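Local coordinates for lysyl oxidase (Pichia pastoris, PDB 1W7C), which probably oxidises primary amines, including peptidyl lysine, with a copper ion and a topaquinone cofactor formed from one of its own tyrosines, at residues Y572-G577 / F673-F678. Numbering follows the deposited sequence. Where two conformers were deposited one is given.
Sequences YNIMPG and FMLTPF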
ATOM      1  N   TYR A 572       6.963 -16.269 -10.073  1.00 13.49           N
ATOM      2  CA  TYR A 572       6.844 -15.114  -9.197  1.00 12.86           C
ATOM      3  C   TYR A 572       5.828 -14.176  -9.812  1.00 12.93           C
ATOM      4  O   TYR A 572       5.800 -13.958 -11.030  1.00 14.46           O
ATOM      5  CB  TYR A 572       8.201 -14.397  -8.952  1.00 13.90           C
ATOM      6  CG  TYR A 572       8.860 -14.769  -7.645  1.00 13.52           C
ATOM      7  CD1 TYR A 572       9.434 -16.021  -7.452  1.00 13.65           C
ATOM      8  CD2 TYR A 572       8.890 -13.878  -6.579  1.00 13.94           C
ATOM      9  CE1 TYR A 572       9.983 -16.365  -6.240  1.00 13.23           C
ATOM     10  CE2 TYR A 572       9.469 -14.211  -5.360  1.00 14.46           C
ATOM     11  CZ  TYR A 572      10.017 -15.467  -5.172  1.00 13.46           C
ATOM     12  OH  TYR A 572      10.588 -15.852  -3.994  1.00 14.98           O
ATOM     13  N   ASN A 573       4.980 -13.643  -8.936  1.00 13.27           N
ATOM     14  CA  ASN A 573       3.962 -12.657  -9.319  1.00 13.98           C
ATOM     15  C   ASN A 573       4.511 -11.273  -9.047  1.00 13.07           C
ATOM     16  O   ASN A 573       4.940 -11.000  -7.934  1.00 13.89           O
ATOM     17  CB  ASN A 573       2.690 -12.980  -8.503  1.00 13.76           C
ATOM     18  CG  ASN A 573       1.602 -11.925  -8.523  1.00 15.28           C
ATOM     19  OD1 ASN A 573       0.879 -11.816  -7.512  1.00 17.35           O
ATOM     20  ND2 ASN A 573       1.403 -11.239  -9.611  1.00 14.66           N
ATOM     21  N   ILE A 574       4.468 -10.444 -10.093  1.00 12.36           N
ATOM     22  CA  ILE A 574       4.762  -9.006  -9.969  1.00 14.19           C
ATOM     23  C   ILE A 574       3.432  -8.330  -9.655  1.00 13.73           C
ATOM     24  O   ILE A 574       2.560  -8.238 -10.531  1.00 14.31           O
ATOM     25  CB  ILE A 574       5.366  -8.424 -11.250  1.00 14.07           C
ATOM     26  CG1 ILE A 574       6.594  -9.227 -11.701  1.00 14.43           C
ATOM     27  CG2 ILE A 574       5.712  -6.959 -11.016  1.00 14.77           C
ATOM     28  CD1 ILE A 574       7.186  -8.748 -13.023  1.00 16.21           C
ATOM     29  N   MET A 575       3.281  -7.900  -8.395  1.00 13.93           N
ATOM     30  CA  MET A 575       1.988  -7.440  -7.849  1.00 15.87           C
ATOM     31  C   MET A 575       2.114  -5.925  -7.625  1.00 14.79           C
ATOM     32  O   MET A 575       2.927  -5.493  -6.822  1.00 16.09           O
ATOM     33  CB  MET A 575       1.775  -8.175  -6.503  1.00 19.84           C
ATOM     34  CG  MET A 575       0.523  -7.735  -5.804  0.70 25.09           C
ATOM     35  SD  MET A 575       0.306  -8.511  -4.185  0.70 42.49           S
ATOM     36  CE  MET A 575       1.142  -9.937  -4.425  0.70 29.17           C
ATOM     37  N   PRO A 576       1.309  -5.111  -8.294  1.00 16.49           N
ATOM     38  CA  PRO A 576       1.361  -3.670  -8.023  1.00 15.14           C
ATOM     39  C   PRO A 576       0.803  -3.324  -6.655  1.00 15.22           C
ATOM     40  O   PRO A 576      -0.121  -3.955  -6.191  1.00 18.30           O
ATOM     41  CB  PRO A 576       0.499  -3.066  -9.114  1.00 19.22           C
ATOM     42  CG  PRO A 576      -0.487  -4.180  -9.459  1.00 21.05           C
ATOM     43  CD  PRO A 576       0.294  -5.472  -9.315  1.00 18.37           C
ATOM     44  N   GLY A 577       1.423  -2.365  -5.996  1.00 15.71           N
ATOM     45  CA  GLY A 577       0.857  -1.708  -4.834  1.00 18.07           C
ATOM     46  C   GLY A 577       0.407  -0.330  -5.280  1.00 19.27           C
ATOM     47  O   GLY A 577       0.050  -0.086  -6.425  1.00 22.73           O
ATOM     48  N   PHE A 673       5.789  -1.972  -5.283  1.00 12.79           N
ATOM     49  CA  PHE A 673       5.344  -3.213  -5.919  1.00 12.86           C
ATOM     50  C   PHE A 673       5.973  -4.377  -5.135  1.00 11.99           C
ATOM     51  O   PHE A 673       6.950  -4.202  -4.396  1.00 13.15           O
ATOM     52  CB  PHE A 673       5.691  -3.346  -7.405  1.00 13.19           C
ATOM     53  CG  PHE A 673       7.181  -3.358  -7.713  1.00 12.32           C
ATOM     54  CD1 PHE A 673       7.900  -4.545  -7.789  1.00 13.42           C
ATOM     55  CD2 PHE A 673       7.835  -2.181  -8.002  1.00 13.64           C
ATOM     56  CE1 PHE A 673       9.242  -4.544  -8.113  1.00 14.85           C
ATOM     57  CE2 PHE A 673       9.168  -2.172  -8.344  1.00 14.51           C
ATOM     58  CZ  PHE A 673       9.883  -3.367  -8.408  1.00 14.21           C
ATOM     59  N   MET A 674       5.366  -5.553  -5.280  1.00 13.11           N
ATOM     60  CA  MET A 674       5.864  -6.763  -4.634  1.00 12.38           C
ATOM     61  C   MET A 674       6.199  -7.818  -5.716  1.00 13.37           C
ATOM     62  O   MET A 674       5.595  -7.882  -6.762  1.00 12.71           O
ATOM     63  CB  MET A 674       4.848  -7.368  -3.661  1.00 13.63           C
ATOM     64  CG  MET A 674       4.848  -6.744  -2.292  1.00 16.16           C
ATOM     65  SD  MET A 674       3.601  -7.446  -1.244  1.00 19.38           S
ATOM     66  CE  MET A 674       4.162  -7.055   0.240  1.00 22.90           C
ATOM     67  N   LEU A 675       7.176  -8.651  -5.327  1.00 12.77           N
ATOM     68  CA  LEU A 675       7.528  -9.858  -6.048  1.00 13.25           C
ATOM     69  C   LEU A 675       7.244 -10.984  -5.063  1.00 12.42           C
ATOM     70  O   LEU A 675       7.915 -11.120  -4.049  1.00 13.40           O
ATOM     71  CB  LEU A 675       9.019  -9.848  -6.411  1.00 12.72           C
ATOM     72  CG  LEU A 675       9.470  -8.619  -7.218  1.00 13.46           C
ATOM     73  CD1 LEU A 675      10.953  -8.736  -7.497  1.00 15.84           C
ATOM     74  CD2 LEU A 675       8.678  -8.417  -8.501  1.00 13.46           C
ATOM     75  N   THR A 676       6.235 -11.786  -5.405  1.00 11.93           N
ATOM     76  CA  THR A 676       5.748 -12.796  -4.466  1.00 13.39           C
ATOM     77  C   THR A 676       5.699 -14.182  -5.094  1.00 12.48           C
ATOM     78  O   THR A 676       5.318 -14.332  -6.250  1.00 13.33           O
ATOM     79  CB  THR A 676       4.415 -12.361  -3.807  1.00 15.32           C
ATOM     80  OG1 THR A 676       4.109 -13.220  -2.681  1.00 16.12           O
ATOM     81  CG2 THR A 676       3.254 -12.448  -4.735  1.00 15.81           C
ATOM     82  N   PRO A 677       6.129 -15.221  -4.365  1.00 13.30           N
ATOM     83  CA  PRO A 677       6.082 -16.560  -4.942  1.00 14.48           C
ATOM     84  C   PRO A 677       4.680 -16.970  -5.361  1.00 13.81           C
ATOM     85  O   PRO A 677       3.714 -16.682  -4.639  1.00 15.18           O
ATOM     86  CB  PRO A 677       6.548 -17.445  -3.793  0.50 21.75           C
ATOM     87  CG  PRO A 677       7.308 -16.590  -2.932  0.50 12.56           C
ATOM     88  CD  PRO A 677       6.703 -15.227  -3.012  0.50 11.92           C
ATOM     89  N   PHE A 678       4.572 -17.652  -6.504  1.00 13.69           N
ATOM     90  CA  PHE A 678       3.313 -18.119  -7.050  1.00 13.49           C
ATOM     91  C   PHE A 678       3.547 -19.481  -7.664  1.00 14.47           C
ATOM     92  O   PHE A 678       4.122 -19.601  -8.727  1.00 15.36           O
ATOM     93  CB  PHE A 678       2.841 -17.102  -8.074  1.00 13.94           C
ATOM     94  CG  PHE A 678       1.452 -17.317  -8.597  1.00 14.35           C
ATOM     95  CD1 PHE A 678       0.412 -16.544  -8.118  1.00 16.59           C
ATOM     96  CD2 PHE A 678       1.161 -18.285  -9.561  1.00 16.95           C
ATOM     97  CE1 PHE A 678      -0.867 -16.727  -8.568  1.00 18.54           C
ATOM     98  CE2 PHE A 678      -0.156 -18.451 -10.035  1.00 17.31           C
ATOM     99  CZ  PHE A 678      -1.151 -17.660  -9.526  1.00 17.67           C
TER
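Tyr572 reaches Pro677 across the strand pair because its chi1 of -99°, away from the usual staggered values, leans CG toward the neighbouring strand, near Thr676 O, and one face of the ring meets Pro677. Pro677 CA stands almost directly over the ring centre, 3.9 Å from the centroid and only 4° off the ring normal, making a CH-pi contact. Farther out, Pro677 CG touches Tyr572 OH at 3.5 Å, while the hydroxyl is hydrogen-bonded to the carbonyl of Gly450 in the loop before strand 452-458. An alanine in place of Tyr572 would probably leave Pro677 CA and CG without the ring they pack against and the Gly450 carbonyl without this hydroxyl partner.

Between the strands, which run antiparallel at 151°, two hydrogen-bonded pairs set the register. Asn573 and Thr676 exchange backbone bonds in both directions, Asn573 N to Thr676 O being 2.8 Å long and nearly straight. Met575 and Met674 do the same, with Met575 N 2.8 Å from Met674 O.

On the face carrying Asn573 and Thr676, Met575 CE meets Thr676 CG2 at 3.3 Å, tighter than usual, but Met575 has two deposited conformers, which makes this closeness doubtful. Asn573 ND2 bonds the carbonyl of Leu555, and Thr676 OG1 pairs with Thr451; Thr668 of the second subunit packs against Met575 and Thr676. On the other face, Ile574 CG1 lies 3.9 Å from Leu675 CD2, and these two residues rest on Leu498 and Val496 of strand 488-498; Leu498 belongs to a calcium site.

Both are thus inner strands of the copper amine oxidase enzyme domain, flanked by 553-559 and 452-458: the Ile574/Leu675 face is largely apolar, its Tyr572 hydroxyl bonded, and the face toward the second subunit has the polar ends of Asn573 and Thr676 bonded within the chain.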